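Local coordinates for bromodomain factor 2 protein (PDB 6NIM) that probably reads acetylated lysines, such as those on histone tails, through its bromodomain, a left-handed four-helix bundle, at residues A[27-32]-A[94-99]; A[45-50]-A[84-89]; A[52-57]-A[77-82]. All coordinates share one frame; numbering follows the deposited sequence.

All three contacts lie in the bromodomain and nest along the chain: contact 3 (52-57 with 77-82) inside the loop closed by contact 2 (45-50 with 84-89), and that inside contact 1 (27-32 with 94-99). Their centres are 11 to 14 Å apart. Contacts 2 and 3 share helix 69-86, while contact 1 uses the next helix, 92-110. Contact 3 sits about 3 Å from the centre of the chain; the other two lie toward the end of the bundle where bromodomains usually hold acetyl-lysine. F32 O to L54 N and Y50 O to N82 ND2 fasten the long ZA loop, and H94 ND1 to N87 O holds the BC loop to helix 92-110.

Contact 1: residues A[27-32]-A[94-99]; sequences DKLKMF and HQQALS
The carboxylate oxygen OD1 of D27 takes two N-H groups, from Q96 NE2 across the contact and from M31 N within its own loop. The Q96 bond is 2.8 Å long from NE2 to OD1 and nearly straight at 169°. D27 OD1 lies in the plane of the Q96 amide, yet NE2 meets it from above the carboxylate plane, the two flat groups standing almost perpendicular. M31 N instead uses the syn lone pair of OD1, at 2.9 Å, and F32 N reaches the other oxygen, OD2, at 2.7 Å. D27 places its carboxylate here by setting CG anti to the backbone N (chi1 -180°).

Q96 is extended from helix 92-110 and drives its amide into the turn that starts the ZA loop. Its OE1 receives L29 N at 3.1 Å on an in-plane lone pair, and the leucine's CG packs 3.4 Å from the same OE1. Over the same face of the amide, but at its nitrogen end, M31 CG comes within 3.6 Å of NE2 and also lies over the F32 ring. F32 CZ meets A97 CB at 4.3 Å, and its ring meets that of F100 on the same helix.

Bonded at both OE1 and NE2, the amide has its flip settled: swapping oxygen and nitrogen would break both bonds. One glutamine thereby locks the type I turn from D27 to K30 onto helix 92-110.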
loop_
_atom_site.group_PDB
_atom_site.type_symbol
_atom_site.label_atom_id
_atom_site.label_comp_id
_atom_site.label_asym_id
_atom_site.label_seq_id
_atom_site.Cartn_x
_atom_site.Cartn_y
_atom_site.Cartn_z
ATOM N N ASP A 27 -15.540 9.335 -10.560
ATOM C CA ASP A 27 -15.825 7.877 -10.586
ATOM C C ASP A 27 -17.043 7.610 -11.497
ATOM O O ASP A 27 -18.121 7.383 -10.993
ATOM C CB ASP A 27 -16.029 7.342 -9.166
ATOM C CG ASP A 27 -16.320 5.854 -9.068
ATOM O OD1 ASP A 27 -16.263 5.144 -10.120
ATOM O OD2 ASP A 27 -16.643 5.404 -7.960
ATOM N N LYS A 28 -16.850 7.549 -12.808
ATOM C CA LYS A 28 -17.977 7.476 -13.790
ATOM C C LYS A 28 -18.706 6.142 -13.645
ATOM O O LYS A 28 -19.955 6.149 -13.680
ATOM C CB LYS A 28 -17.460 7.658 -15.219
ATOM C CG LYS A 28 -16.643 8.920 -15.432
ATOM C CD LYS A 28 -17.426 10.215 -15.357
ATOM C CE LYS A 28 -17.794 10.628 -13.946
ATOM N NZ LYS A 28 -17.967 12.091 -13.845
ATOM N N LEU A 29 -17.976 5.056 -13.397
ATOM C CA LEU A 29 -18.556 3.702 -13.206
ATOM C C LEU A 29 -19.214 3.569 -11.822
ATOM O O LEU A 29 -19.882 2.571 -11.587
ATOM C CB LEU A 29 -17.463 2.664 -13.445
ATOM C CG LEU A 29 -16.993 2.558 -14.893
ATOM C CD1 LEU A 29 -15.747 1.683 -14.995
ATOM C CD2 LEU A 29 -18.103 1.993 -15.782
ATOM N N LYS A 30 -19.014 4.521 -10.918
ATOM C CA LYS A 30 -19.479 4.449 -9.511
ATOM C C LYS A 30 -18.932 3.188 -8.816
ATOM O O LYS A 30 -19.613 2.601 -7.941
ATOM C CB LYS A 30 -21.006 4.510 -9.501
ATOM C CG LYS A 30 -21.584 5.715 -10.216
ATOM C CD LYS A 30 -23.078 5.841 -9.983
ATOM C CE LYS A 30 -23.701 6.858 -10.909
ATOM N NZ LYS A 30 -23.204 8.218 -10.616
ATOM N N MET A 31 -17.723 2.772 -9.177
ATOM C CA MET A 31 -17.142 1.496 -8.712
ATOM C C MET A 31 -16.462 1.697 -7.347
ATOM O O MET A 31 -16.091 0.708 -6.704
ATOM C CB MET A 31 -16.142 0.978 -9.751
ATOM C CG MET A 31 -14.977 1.899 -9.962
ATOM S SD MET A 31 -13.830 1.303 -11.233
ATOM C CE MET A 31 -13.021 -0.037 -10.357
ATOM N N PHE A 32 -16.323 2.945 -6.899
ATOM C CA PHE A 32 -15.643 3.300 -5.631
ATOM C C PHE A 32 -16.622 3.962 -4.641
ATOM O O PHE A 32 -16.180 4.380 -3.563
ATOM C CB PHE A 32 -14.490 4.269 -5.907
ATOM C CG PHE A 32 -13.372 3.763 -6.784
ATOM C CD1 PHE A 32 -12.697 2.584 -6.490
ATOM C CD2 PHE A 32 -12.994 4.483 -7.910
ATOM C CE1 PHE A 32 -11.657 2.146 -7.292
ATOM C CE2 PHE A 32 -11.941 4.049 -8.700
ATOM C CZ PHE A 32 -11.281 2.885 -8.396
ATOM N N HIS A 94 -11.001 -2.199 -14.428
ATOM C CA HIS A 94 -9.531 -2.185 -14.283
ATOM C C HIS A 94 -8.953 -0.906 -14.894
ATOM O O HIS A 94 -8.016 -0.311 -14.308
ATOM C CB HIS A 94 -8.927 -3.438 -14.897
ATOM C CG HIS A 94 -7.445 -3.548 -14.700
ATOM N ND1 HIS A 94 -6.902 -4.339 -13.711
ATOM C CD2 HIS A 94 -6.401 -3.041 -15.392
ATOM C CE1 HIS A 94 -5.600 -4.299 -13.767
ATOM N NE2 HIS A 94 -5.248 -3.502 -14.807
ATOM N N GLN A 95 -9.490 -0.488 -16.041
ATOM C CA GLN A 95 -8.966 0.680 -16.767
ATOM C C GLN A 95 -9.272 1.960 -15.980
ATOM O O GLN A 95 -8.388 2.783 -15.893
ATOM C CB GLN A 95 -9.538 0.793 -18.176
ATOM C CG GLN A 95 -8.750 1.793 -19.002
ATOM C CD GLN A 95 -9.208 1.830 -20.429
ATOM O OE1 GLN A 95 -10.008 2.691 -20.794
ATOM N NE2 GLN A 95 -8.784 0.824 -21.192
ATOM N N GLN A 96 -10.484 2.113 -15.420
ATOM C CA GLN A 96 -10.778 3.310 -14.592
ATOM C C GLN A 96 -9.833 3.341 -13.382
ATOM O O GLN A 96 -9.362 4.417 -13.015
ATOM C CB GLN A 96 -12.234 3.400 -14.147
ATOM C CG GLN A 96 -12.528 4.788 -13.578
ATOM C CD GLN A 96 -13.913 4.891 -12.997
ATOM O OE1 GLN A 96 -14.900 4.967 -13.721
ATOM N NE2 GLN A 96 -13.978 4.925 -11.681
ATOM N N ALA A 97 -9.539 2.183 -12.816
ATOM C CA ALA A 97 -8.636 2.096 -11.652
ATOM C C ALA A 97 -7.218 2.486 -12.077
ATOM O O ALA A 97 -6.550 3.150 -11.280
ATOM C CB ALA A 97 -8.723 0.731 -11.069
ATOM N N LEU A 98 -6.784 2.139 -13.288
ATOM C CA LEU A 98 -5.459 2.589 -13.816
ATOM C C LEU A 98 -5.428 4.105 -13.873
ATOM O O LEU A 98 -4.435 4.712 -13.465
ATOM C CB LEU A 98 -5.213 2.033 -15.221
ATOM C CG LEU A 98 -4.694 0.606 -15.363
ATOM C CD1 LEU A 98 -4.538 0.298 -16.847
ATOM C CD2 LEU A 98 -3.358 0.398 -14.640
ATOM N N SER A 99 -6.513 4.693 -14.391
ATOM C CA SER A 99 -6.656 6.153 -14.532
ATOM C C SER A 99 -6.572 6.763 -13.126
ATOM O O SER A 99 -5.816 7.738 -12.902
ATOM C CB SER A 99 -7.941 6.478 -15.241
ATOM O OG SER A 99 -8.191 7.848 -15.121
#

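Contact 2: residues A[45-50]-A[84-89]; sequences HKVINY and LEYNAK. With SO4 (sulfate ion), chain C.
Y86 and V47 meet where the ZA loop of this bromodomain, with its short helix 44-47, comes down on the C-terminal end of helix 69-86. The tyrosine can be followed outward. Its CB faces I48, 4.2 Å from CG1. With CG anti to the backbone N (chi1 -178°), the ring crosses the valine at about a right angle and offers it an edge: CD1 lies 3.9 Å from V47 CB, which is close to the ring plane, and both valine methyls are about as near. The next ring atom, CE1, is 4.1 Å from V47 CG2. At the tip, OH is hydrogen-bonded to D43, just before the short helix, while Y44 brings its own ring against that of Y86. Both ends of the tyrosine are therefore engaged by the ZA loop, its CB by I48 and its hydroxyl by D43.

One residue earlier on the helix, E85 crosses I48 at a slant. The isoleucine's CD1 approaches OE1 to 3.8 Å, an apolar touch beside a polar atom that also accepts from a water. Beyond Y86, N87 is the first residue to leave the helix, at the position where bromodomains usually carry their acetyl-lysine-reading asparagine. K89 N donates to O3 of a sulfate, probably from the crystallisation liquor, while K89 NZ pairs with D118 of the second subunit. Across the contact, a single water is the polar link, accepting weakly from N49 N and donating to both V47 O and E85 OE1, 3.1 Å from each.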
loop_
_atom_site.group_PDB
_atom_site.type_symbol
_atom_site.label_atom_id
_atom_site.label_comp_id
_atom_site.label_asym_id
_atom_site.label_seq_id
_atom_site.Cartn_x
_atom_site.Cartn_y
_atom_site.Cartn_z
ATOM N N HIS A 45 -14.143 -10.783 -0.924
ATOM C CA HIS A 45 -13.435 -10.876 0.386
ATOM C C HIS A 45 -12.342 -11.957 0.364
ATOM O O HIS A 45 -11.438 -11.878 1.201
ATOM C CB HIS A 45 -14.427 -11.095 1.534
ATOM C CG HIS A 45 -14.911 -12.502 1.627
ATOM N ND1 HIS A 45 -15.667 -13.089 0.631
ATOM C CD2 HIS A 45 -14.714 -13.450 2.571
ATOM C CE1 HIS A 45 -15.936 -14.338 0.966
ATOM N NE2 HIS A 45 -15.355 -14.584 2.146
ATOM N N LYS A 46 -12.414 -12.947 -0.527
ATOM C CA LYS A 46 -11.352 -13.969 -0.692
ATOM C C LYS A 46 -10.113 -13.316 -1.323
ATOM O O LYS A 46 -9.004 -13.669 -0.929
ATOM C CB LYS A 46 -11.871 -15.149 -1.521
ATOM N N VAL A 47 -10.303 -12.418 -2.292
ATOM C CA VAL A 47 -9.200 -11.788 -3.077
ATOM C C VAL A 47 -8.644 -10.602 -2.276
ATOM O O VAL A 47 -7.417 -10.378 -2.277
ATOM C CB VAL A 47 -9.731 -11.340 -4.454
ATOM C CG1 VAL A 47 -8.627 -10.761 -5.329
ATOM C CG2 VAL A 47 -10.453 -12.477 -5.172
ATOM N N ILE A 48 -9.533 -9.831 -1.653
ATOM C CA ILE A 48 -9.203 -8.480 -1.108
ATOM C C ILE A 48 -9.285 -8.511 0.424
ATOM O O ILE A 48 -10.415 -8.668 0.936
ATOM C CB ILE A 48 -10.164 -7.451 -1.727
ATOM C CG1 ILE A 48 -9.996 -7.368 -3.250
ATOM C CG2 ILE A 48 -9.998 -6.088 -1.067
ATOM C CD1 ILE A 48 -8.592 -7.084 -3.698
ATOM N N ASN A 49 -8.146 -8.304 1.084
ATOM C CA ASN A 49 -7.945 -8.370 2.559
ATOM C C ASN A 49 -8.308 -7.035 3.232
ATOM O O ASN A 49 -8.600 -7.053 4.428
ATOM C CB ASN A 49 -6.483 -8.658 2.912
ATOM C CG ASN A 49 -6.079 -10.091 2.635
ATOM O OD1 ASN A 49 -6.933 -10.969 2.493
ATOM N ND2 ASN A 49 -4.779 -10.331 2.546
ATOM N N TYR A 50 -8.255 -5.921 2.493
ATOM C CA TYR A 50 -8.332 -4.543 3.037
ATOM C C TYR A 50 -9.347 -3.743 2.229
ATOM O O TYR A 50 -8.998 -2.781 1.552
ATOM C CB TYR A 50 -6.963 -3.880 2.964
ATOM C CG TYR A 50 -5.844 -4.595 3.674
ATOM C CD1 TYR A 50 -5.927 -4.904 5.024
ATOM C CD2 TYR A 50 -4.671 -4.900 3.004
ATOM C CE1 TYR A 50 -4.877 -5.522 5.685
ATOM C CE2 TYR A 50 -3.614 -5.518 3.646
ATOM C CZ TYR A 50 -3.719 -5.831 4.990
ATOM O OH TYR A 50 -2.662 -6.435 5.608
ATOM N N LEU A 84 -7.488 -2.654 -8.972
ATOM C CA LEU A 84 -6.458 -3.132 -9.942
ATOM C C LEU A 84 -6.194 -4.629 -9.721
ATOM O O LEU A 84 -6.064 -5.358 -10.738
ATOM C CB LEU A 84 -5.193 -2.286 -9.815
ATOM C CG LEU A 84 -5.344 -0.905 -10.437
ATOM C CD1 LEU A 84 -4.209 -0.003 -10.030
ATOM C CD2 LEU A 84 -5.501 -1.001 -11.967
ATOM N N GLU A 85 -6.196 -5.099 -8.470
ATOM C CA GLU A 85 -5.999 -6.549 -8.178
ATOM C C GLU A 85 -7.237 -7.354 -8.591
ATOM O O GLU A 85 -7.086 -8.451 -9.165
ATOM C CB GLU A 85 -5.751 -6.823 -6.689
ATOM C CG GLU A 85 -4.493 -6.218 -6.120
ATOM C CD GLU A 85 -4.458 -6.209 -4.587
ATOM O OE1 GLU A 85 -4.852 -7.239 -3.982
ATOM O OE2 GLU A 85 -4.060 -5.170 -3.985
ATOM N N TYR A 86 -8.425 -6.895 -8.218
ATOM C CA TYR A 86 -9.664 -7.695 -8.336
ATOM C C TYR A 86 -10.164 -7.731 -9.777
ATOM O O TYR A 86 -10.612 -8.815 -10.201
ATOM C CB TYR A 86 -10.774 -7.184 -7.405
ATOM C CG TYR A 86 -12.000 -8.037 -7.519
ATOM C CD1 TYR A 86 -12.047 -9.275 -6.898
ATOM C CD2 TYR A 86 -13.061 -7.662 -8.338
ATOM C CE1 TYR A 86 -13.160 -10.093 -7.027
ATOM C CE2 TYR A 86 -14.189 -8.463 -8.458
ATOM C CZ TYR A 86 -14.223 -9.693 -7.810
ATOM O OH TYR A 86 -15.313 -10.511 -7.951
ATOM N N ASN A 87 -10.105 -6.611 -10.496
ATOM C CA ASN A 87 -10.656 -6.511 -11.875
ATOM C C ASN A 87 -9.562 -6.928 -12.854
ATOM O O ASN A 87 -8.417 -6.492 -12.700
ATOM C CB ASN A 87 -11.211 -5.112 -12.130
ATOM C CG ASN A 87 -12.377 -4.794 -11.218
ATOM O OD1 ASN A 87 -13.475 -5.328 -11.396
ATOM N ND2 ASN A 87 -12.138 -3.934 -10.239
ATOM N N ALA A 88 -9.887 -7.821 -13.793
ATOM C CA ALA A 88 -8.926 -8.323 -14.789
ATOM C C ALA A 88 -8.492 -7.195 -15.738
ATOM O O ALA A 88 -9.316 -6.367 -16.156
ATOM C CB ALA A 88 -9.551 -9.481 -15.527
ATOM N N LYS A 89 -7.207 -7.183 -16.096
ATOM C CA LYS A 89 -6.683 -6.247 -17.096
ATOM C C LYS A 89 -7.516 -6.440 -18.354
ATOM O O LYS A 89 -7.756 -7.603 -18.782
ATOM C CB LYS A 89 -5.182 -6.454 -17.357
ATOM C CG LYS A 89 -4.549 -5.360 -18.202
ATOM C CD LYS A 89 -3.014 -5.393 -18.225
ATOM C CE LYS A 89 -2.387 -4.285 -19.043
ATOM N NZ LYS A 89 -2.820 -2.922 -18.630
HETATM S S SO4 C . -4.887 -9.758 -14.921
HETATM O O1 SO4 C . -4.899 -10.689 -13.827
HETATM O O2 SO4 C . -5.562 -10.346 -16.046
HETATM O O3 SO4 C . -5.565 -8.550 -14.534
HETATM O O4 SO4 C . -3.520 -9.434 -15.264
HETATM O O HOH W 1 -5.538 -8.214 -1.106
#

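Contact 3: residues A[52-57]-A[77-82]; sequences VDLSTI and AQMIAN
This is a buried, largely apolar contact close to the centre of the four-helix bundle, in which V52, just ahead of helix 54-62, and L54 in its first turn close on M79 of helix 69-86. V52 comes in over the backbone of helix 69-86: its CG1 touches M79 N at 3.4 Å and packs 3.8 Å from M79 CB. The valine's carbonyl oxygen also presses on the methionine, 3.4 Å from M79 CG. From there the chain, CG anti to the backbone N (chi1 -180°), runs straight out and bends only at the thioether (chi3 74°). The bend carries CE to L54 CD2, 3.8 Å away, and leaves SD 3.8 Å from L54 CG, the two side chains crossing at about a right angle. V20 and W24 of helix 13-26 back the leucine.

Beside this apolar seam, a water accepts from V52 N at 3.3 Å and from N82 ND2, which also donates to Y50 O. Q78 NE2 gives a 2.8 Å bond to N82 OD1, holding the amide from its other end. D53, the N-cap of helix 54-62, turns from the contact and accepts T56 N on OD2.

The bent M79 thioether thus packs against L54, while the buried N82 amide, bonded at both ends, ties Y50 O directly, and V52 N through the water, to helix 69-86.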
loop_
_atom_site.group_PDB
_atom_site.type_symbol
_atom_site.label_atom_id
_atom_site.label_comp_id
_atom_site.label_asym_id
_atom_site.label_seq_id
_atom_site.Cartn_x
_atom_site.Cartn_y
_atom_site.Cartn_z
ATOM N N VAL A 52 -11.961 -1.021 1.149
ATOM C CA VAL A 52 -12.198 0.404 1.488
ATOM C C VAL A 52 -12.856 1.040 0.267
ATOM O O VAL A 52 -12.592 0.603 -0.885
ATOM C CB VAL A 52 -10.899 1.099 1.927
ATOM C CG1 VAL A 52 -9.835 1.037 0.854
ATOM C CG2 VAL A 52 -11.132 2.540 2.368
ATOM N N ASP A 53 -13.688 2.038 0.498
ATOM C CA ASP A 53 -14.469 2.710 -0.568
ATOM C C ASP A 53 -14.593 4.187 -0.148
ATOM O O ASP A 53 -14.268 4.483 1.031
ATOM C CB ASP A 53 -15.825 2.056 -0.752
ATOM C CG ASP A 53 -16.621 2.240 0.520
ATOM O OD1 ASP A 53 -16.337 1.488 1.485
ATOM O OD2 ASP A 53 -17.384 3.206 0.558
ATOM N N LEU A 54 -14.995 5.075 -1.068
ATOM C CA LEU A 54 -15.059 6.539 -0.812
ATOM C C LEU A 54 -16.053 6.864 0.320
ATOM O O LEU A 54 -15.764 7.807 1.075
ATOM C CB LEU A 54 -15.427 7.284 -2.096
ATOM C CG LEU A 54 -14.343 7.253 -3.191
ATOM C CD1 LEU A 54 -14.904 7.859 -4.475
ATOM C CD2 LEU A 54 -13.088 7.971 -2.729
ATOM N N SER A 55 -17.161 6.133 0.449
ATOM C CA SER A 55 -18.170 6.402 1.515
ATOM C C SER A 55 -17.530 6.106 2.865
ATOM O O SER A 55 -17.624 6.938 3.795
ATOM C CB SER A 55 -19.456 5.624 1.324
ATOM O OG SER A 55 -20.199 6.173 0.259
ATOM N N THR A 56 -16.820 4.994 2.966
ATOM C CA THR A 56 -16.137 4.552 4.204
ATOM C C THR A 56 -15.037 5.570 4.532
ATOM O O THR A 56 -14.852 5.929 5.735
ATOM C CB THR A 56 -15.572 3.125 4.071
ATOM O OG1 THR A 56 -16.661 2.221 3.841
ATOM C CG2 THR A 56 -14.797 2.707 5.305
ATOM N N ILE A 57 -14.255 5.999 3.528
ATOM C CA ILE A 57 -13.168 6.975 3.789
ATOM C C ILE A 57 -13.784 8.317 4.254
ATOM O O ILE A 57 -13.243 8.925 5.184
ATOM C CB ILE A 57 -12.281 7.132 2.543
ATOM C CG1 ILE A 57 -11.497 5.842 2.248
ATOM C CG2 ILE A 57 -11.375 8.342 2.723
ATOM C CD1 ILE A 57 -10.875 5.807 0.865
ATOM N N ALA A 77 -5.374 5.157 -1.990
ATOM C CA ALA A 77 -4.441 4.279 -2.745
ATOM C C ALA A 77 -4.870 2.814 -2.569
ATOM O O ALA A 77 -4.922 2.021 -3.562
ATOM C CB ALA A 77 -3.035 4.540 -2.273
ATOM N N GLN A 78 -5.244 2.406 -1.349
ATOM C CA GLN A 78 -5.591 0.984 -1.094
ATOM C C GLN A 78 -6.863 0.638 -1.861
ATOM O O GLN A 78 -6.958 -0.458 -2.435
ATOM C CB GLN A 78 -5.768 0.688 0.403
ATOM C CG GLN A 78 -6.161 -0.762 0.647
ATOM C CD GLN A 78 -4.988 -1.648 0.362
ATOM O OE1 GLN A 78 -3.961 -1.492 1.016
ATOM N NE2 GLN A 78 -5.126 -2.552 -0.609
ATOM N N MET A 79 -7.822 1.555 -1.878
ATOM C CA MET A 79 -9.080 1.420 -2.649
ATOM C C MET A 79 -8.750 1.173 -4.122
ATOM O O MET A 79 -9.351 0.283 -4.753
ATOM C CB MET A 79 -9.910 2.697 -2.512
ATOM C CG MET A 79 -11.219 2.642 -3.261
ATOM S SD MET A 79 -11.990 4.277 -3.184
ATOM C CE MET A 79 -10.989 5.211 -4.331
ATOM N N ILE A 80 -7.849 1.966 -4.676
ATOM C CA ILE A 80 -7.478 1.851 -6.120
ATOM C C ILE A 80 -6.754 0.515 -6.323
ATOM O O ILE A 80 -7.058 -0.173 -7.303
ATOM C CB ILE A 80 -6.635 3.070 -6.541
ATOM C CG1 ILE A 80 -7.470 4.364 -6.448
ATOM C CG2 ILE A 80 -6.050 2.868 -7.928
ATOM C CD1 ILE A 80 -6.698 5.626 -6.582
ATOM N N ALA A 81 -5.781 0.173 -5.463
ATOM C CA ALA A 81 -5.018 -1.098 -5.578
ATOM C C ALA A 81 -5.993 -2.279 -5.562
ATOM O O ALA A 81 -5.827 -3.220 -6.354
ATOM C CB ALA A 81 -3.978 -1.187 -4.456
ATOM N N ASN A 82 -7.019 -2.224 -4.710
ATOM C CA ASN A 82 -8.017 -3.315 -4.591
ATOM C C ASN A 82 -8.632 -3.567 -5.972
ATOM O O ASN A 82 -8.801 -4.741 -6.373
ATOM C CB ASN A 82 -9.059 -2.991 -3.518
ATOM C CG ASN A 82 -8.515 -3.030 -2.099
ATOM O OD1 ASN A 82 -7.426 -3.540 -1.840
ATOM N ND2 ASN A 82 -9.294 -2.509 -1.156
HETATM O O HOH W 2 -12.481 -2.392 -1.766
#